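Local coordinates for protein pyoverdine synthetase F (Pseudomonas aeruginosa PAO1, PDB 6CUL) that folds as a single-chain alpha/beta protein, with helices packed against a mixed, mostly parallel beta sheet of Rossmann-like strand order, at residues K34-S39 with P262-G267; E38-A43 with T47-A52. One frame throughout, in Å; residues are numbered along the deposited sequence.

How the contacts relate
Both contacts use helix 36-46 and share E38 and S39, with centres about 9 Å apart. Contact 1 sets the start of the helix against the C-terminal helix 248-271; contact 2 follows it to its end, where the chain turns into the short helix 49-52. A salt bridge joins them, K34 NZ lying 2.7 Å from E42 OE2, one lysine before the helix paired with one acid along it. H265 also links them: its CE1 packs 3.8 Å from A43 CB, and its carbonyl O lies 3.9 Å from L49 CD1. Neither contact includes the residues that line the n-(4-{[(2-amino-4-oxo-1,4-dihydroquinazolin-6-yl)methyl]amino}benzene-1-carbonyl)-d-glutamic acid pocket, such as R68 and Y110.

Contact 1: K34-S39 with P262-G267; sequences KSVLES and PALHEG
V36 and L264 make the apolar part of this contact, S39 and H265 the polar part. V36 CG1 meets L264 CD2 at 3.8 Å, and the two side chains cross obliquely, one methyl branch of each doing the touching. The anti position of V36 CG1 to its backbone N (chi1 176°) turns that branch onto the leucine. Branched aliphatic residues suit this buried place, where F256, L260 and F261 of helix 248-271 and Y8 of strand 6-9 also touch V36.

The polar pair meets without a hydrogen bond. S39 OG lies near the plane of the H265 ring, at its edge, 3.8 Å from CE1; the carbonyl O of S39 is 3.8 Å from the same carbon. The imidazole thus presents its edge to the helix, and serine's short side chain fits at that edge. The CA atoms of S39 and H265 are 9.1 Å apart.

Within K34-S39, S35 is the N-cap of helix 36-46. S35 OG accepts from E38 N at 3.0 Å with a nearly straight N-H...O angle of 161°, satisfying an amide of the first turn that has no earlier helical carbonyl to bind.

The contact is helix-to-helix packing in an alpha/beta fold, joining the capped start of helix 36-46 to the long C-terminal helix 248-271, which itself touches strand 233-241.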
# COMPACT_ATOMS: atom_id res chain seq x y z
N LYS A 34 -12.60 -0.67 -1.80
CA LYS A 34 -11.86 -0.93 -2.99
C LYS A 34 -10.40 -0.87 -2.67
O LYS A 34 -10.02 -0.10 -1.88
CB LYS A 34 -12.21 0.11 -4.02
CG LYS A 34 -11.68 -0.09 -5.40
CD LYS A 34 -11.81 1.16 -6.20
CE LYS A 34 -13.17 1.33 -6.84
NZ LYS A 34 -13.36 2.50 -7.71
N SER A 35 -9.63 -1.74 -3.28
CA SER A 35 -8.23 -1.73 -3.12
C SER A 35 -7.52 -0.67 -3.91
O SER A 35 -8.05 -0.08 -4.77
CB SER A 35 -7.65 -3.05 -3.45
OG SER A 35 -7.60 -3.28 -4.78
N VAL A 36 -6.31 -0.41 -3.51
CA VAL A 36 -5.46 0.50 -4.22
C VAL A 36 -5.19 0.01 -5.63
O VAL A 36 -5.14 0.79 -6.50
CB VAL A 36 -4.16 0.72 -3.51
CG1 VAL A 36 -3.26 1.58 -4.31
CG2 VAL A 36 -4.42 1.35 -2.19
N LEU A 37 -4.97 -1.27 -5.82
CA LEU A 37 -4.78 -1.84 -7.12
C LEU A 37 -6.02 -1.75 -7.98
O LEU A 37 -5.94 -1.46 -9.10
CB LEU A 37 -4.30 -3.27 -6.99
CG LEU A 37 -3.86 -4.00 -8.25
CD1 LEU A 37 -2.62 -3.39 -8.78
CD2 LEU A 37 -3.67 -5.49 -8.06
N GLU A 38 -7.17 -1.98 -7.42
CA GLU A 38 -8.40 -1.86 -8.19
C GLU A 38 -8.59 -0.45 -8.69
O GLU A 38 -9.01 -0.28 -9.78
CB GLU A 38 -9.62 -2.32 -7.43
CG GLU A 38 -10.79 -2.48 -8.34
CD GLU A 38 -11.90 -3.24 -7.73
OE1 GLU A 38 -11.87 -3.46 -6.57
OE2 GLU A 38 -12.82 -3.62 -8.41
N SER A 39 -8.27 0.53 -7.88
CA SER A 39 -8.37 1.84 -8.33
C SER A 39 -7.40 2.12 -9.47
O SER A 39 -7.77 2.78 -10.34
CB SER A 39 -8.22 2.85 -7.21
OG SER A 39 -8.94 3.95 -7.55
N PRO A 262 -6.28 9.59 -5.71
CA PRO A 262 -5.80 10.73 -6.48
C PRO A 262 -4.31 10.95 -6.41
O PRO A 262 -3.72 11.19 -7.42
CB PRO A 262 -6.56 11.89 -5.89
CG PRO A 262 -7.71 11.29 -5.22
CD PRO A 262 -7.28 9.98 -4.73
N ALA A 263 -3.73 10.84 -5.26
CA ALA A 263 -2.34 11.04 -5.20
C ALA A 263 -1.60 10.01 -6.01
O ALA A 263 -0.69 10.36 -6.65
CB ALA A 263 -1.86 11.08 -3.76
N LEU A 264 -1.96 8.76 -5.94
CA LEU A 264 -1.26 7.81 -6.69
C LEU A 264 -1.39 8.07 -8.18
O LEU A 264 -0.44 7.94 -8.84
CB LEU A 264 -1.69 6.41 -6.33
CG LEU A 264 -1.39 5.27 -7.27
CD1 LEU A 264 0.05 4.93 -7.34
CD2 LEU A 264 -2.29 4.13 -6.94
N HIS A 265 -2.56 8.36 -8.69
CA HIS A 265 -2.68 8.66 -10.10
C HIS A 265 -2.03 9.97 -10.56
O HIS A 265 -1.28 9.98 -11.46
CB HIS A 265 -4.12 8.61 -10.53
CG HIS A 265 -4.89 7.45 -9.98
ND1 HIS A 265 -6.26 7.41 -9.96
CD2 HIS A 265 -4.48 6.34 -9.33
CE1 HIS A 265 -6.65 6.32 -9.36
NE2 HIS A 265 -5.59 5.66 -8.97
N GLU A 266 -2.26 11.06 -9.87
CA GLU A 266 -1.61 12.28 -10.22
C GLU A 266 -0.11 12.15 -10.10
O GLU A 266 0.54 12.63 -10.93
CB GLU A 266 -2.05 13.44 -9.39
CG GLU A 266 -3.34 14.09 -9.82
CD GLU A 266 -3.63 15.36 -9.09
OE1 GLU A 266 -3.57 15.41 -7.87
OE2 GLU A 266 -3.92 16.31 -9.76
N GLY A 267 0.37 11.46 -9.08
CA GLY A 267 1.76 11.24 -8.94
C GLY A 267 2.34 10.43 -10.11
O GLY A 267 3.36 10.77 -10.56

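Contact 2: E38-A43 with T47-A52; sequences ESLVEA and TALGDA
This is a local contact across a tight corner, where helix 36-46 ends and the chain bends into the weakly bonded helix 49-52; A43 meets both T47 and L49 there. The carbonyl O of A43, in the last turn of the first helix, draws two donors from T47. T47 OG1 donates to A43 O at 2.5 Å, a suspiciously short length whose exact value is doubtful. The hydroxyl approaches tilted from the carbonyl plane. T47 N adds a weak bond to A43 O at 3.2 Å. With OG1 set between the backbone N and the carbonyl carbon (chi1 69°), the hydroxyl turns back to the helix end. The same OG1 weakly accepts from L49 N at 3.4 Å, so a residue with both donor and acceptor character fits the bend.

Beside these bonds is an apolar contact. L49 CD2 packs 3.6 Å from A43 CB and 4.1 Å from L40 CD1, the two leucine side chains crossing at about a right angle; L268 of helix 248-271 touches both leucines. A43's single methyl lets L49 CD2 pack directly against it.

Two successive helices joined at T47, its hydroxyl making a weak, ST-turn-like capping bond to L49 N, form part of the crossover that carries the chain from strand 6-9 to the parallel strand 55-60.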
# COMPACT_ATOMS: atom_id res chain seq x y z
N GLU A 38 -7.17 -1.98 -7.42
CA GLU A 38 -8.40 -1.86 -8.19
C GLU A 38 -8.59 -0.45 -8.69
O GLU A 38 -9.01 -0.28 -9.78
CB GLU A 38 -9.62 -2.32 -7.43
CG GLU A 38 -10.79 -2.48 -8.34
CD GLU A 38 -11.90 -3.24 -7.73
OE1 GLU A 38 -11.87 -3.46 -6.57
OE2 GLU A 38 -12.82 -3.62 -8.41
N SER A 39 -8.27 0.53 -7.88
CA SER A 39 -8.37 1.84 -8.33
C SER A 39 -7.40 2.12 -9.47
O SER A 39 -7.77 2.78 -10.34
CB SER A 39 -8.22 2.85 -7.21
OG SER A 39 -8.94 3.95 -7.55
N LEU A 40 -6.18 1.64 -9.39
CA LEU A 40 -5.15 1.76 -10.41
C LEU A 40 -5.50 1.03 -11.68
O LEU A 40 -5.22 1.48 -12.71
CB LEU A 40 -3.81 1.32 -9.88
CG LEU A 40 -2.56 1.54 -10.63
CD1 LEU A 40 -2.39 2.99 -10.88
CD2 LEU A 40 -1.38 1.03 -9.87
N VAL A 41 -6.10 -0.11 -11.55
CA VAL A 41 -6.59 -0.84 -12.71
C VAL A 41 -7.67 -0.01 -13.41
O VAL A 41 -7.60 0.17 -14.56
CB VAL A 41 -7.06 -2.24 -12.34
CG1 VAL A 41 -7.86 -2.86 -13.44
CG2 VAL A 41 -5.88 -3.09 -11.99
N GLU A 42 -8.61 0.53 -12.69
CA GLU A 42 -9.57 1.41 -13.27
C GLU A 42 -8.95 2.66 -13.91
O GLU A 42 -9.41 3.08 -14.90
CB GLU A 42 -10.55 1.82 -12.23
CG GLU A 42 -11.31 0.68 -11.68
CD GLU A 42 -12.15 1.02 -10.50
OE1 GLU A 42 -12.98 0.23 -10.20
OE2 GLU A 42 -11.98 2.05 -9.94
N ALA A 43 -7.93 3.21 -13.28
CA ALA A 43 -7.23 4.33 -13.80
C ALA A 43 -6.53 3.99 -15.08
O ALA A 43 -6.66 4.70 -16.01
CB ALA A 43 -6.22 4.83 -12.81
N THR A 47 -8.55 5.98 -18.30
CA THR A 47 -7.96 7.28 -18.42
C THR A 47 -6.68 7.28 -19.18
O THR A 47 -6.13 6.31 -19.45
CB THR A 47 -7.70 7.89 -17.06
OG1 THR A 47 -6.67 7.19 -16.40
CG2 THR A 47 -8.89 7.86 -16.22
N ALA A 48 -6.19 8.45 -19.51
CA ALA A 48 -4.90 8.62 -20.13
C ALA A 48 -3.69 8.04 -19.33
O ALA A 48 -2.70 7.81 -19.93
CB ALA A 48 -4.68 10.07 -20.47
N LEU A 49 -3.80 7.82 -18.02
CA LEU A 49 -2.77 7.23 -17.23
C LEU A 49 -2.41 5.92 -17.84
O LEU A 49 -1.27 5.49 -17.77
CB LEU A 49 -3.24 7.08 -15.76
CG LEU A 49 -2.27 6.51 -14.68
CD1 LEU A 49 -1.09 7.46 -14.38
CD2 LEU A 49 -2.93 6.15 -13.38
N GLY A 50 -3.42 5.27 -18.40
CA GLY A 50 -3.20 4.05 -19.09
C GLY A 50 -2.31 4.31 -20.27
O GLY A 50 -1.48 3.49 -20.52
N ASP A 51 -2.42 5.42 -20.95
CA ASP A 51 -1.54 5.71 -22.05
C ASP A 51 -0.05 5.74 -21.66
O ASP A 51 0.74 5.57 -22.50
CB ASP A 51 -1.90 7.02 -22.75
CG ASP A 51 -3.19 6.98 -23.43
OD1 ASP A 51 -3.67 5.90 -23.69
OD2 ASP A 51 -3.74 7.99 -23.72
N ALA A 52 0.27 6.05 -20.43
CA ALA A 52 1.63 6.15 -19.97
C ALA A 52 2.31 4.94 -19.37
O ALA A 52 3.50 4.97 -19.28
CB ALA A 52 1.76 7.29 -18.98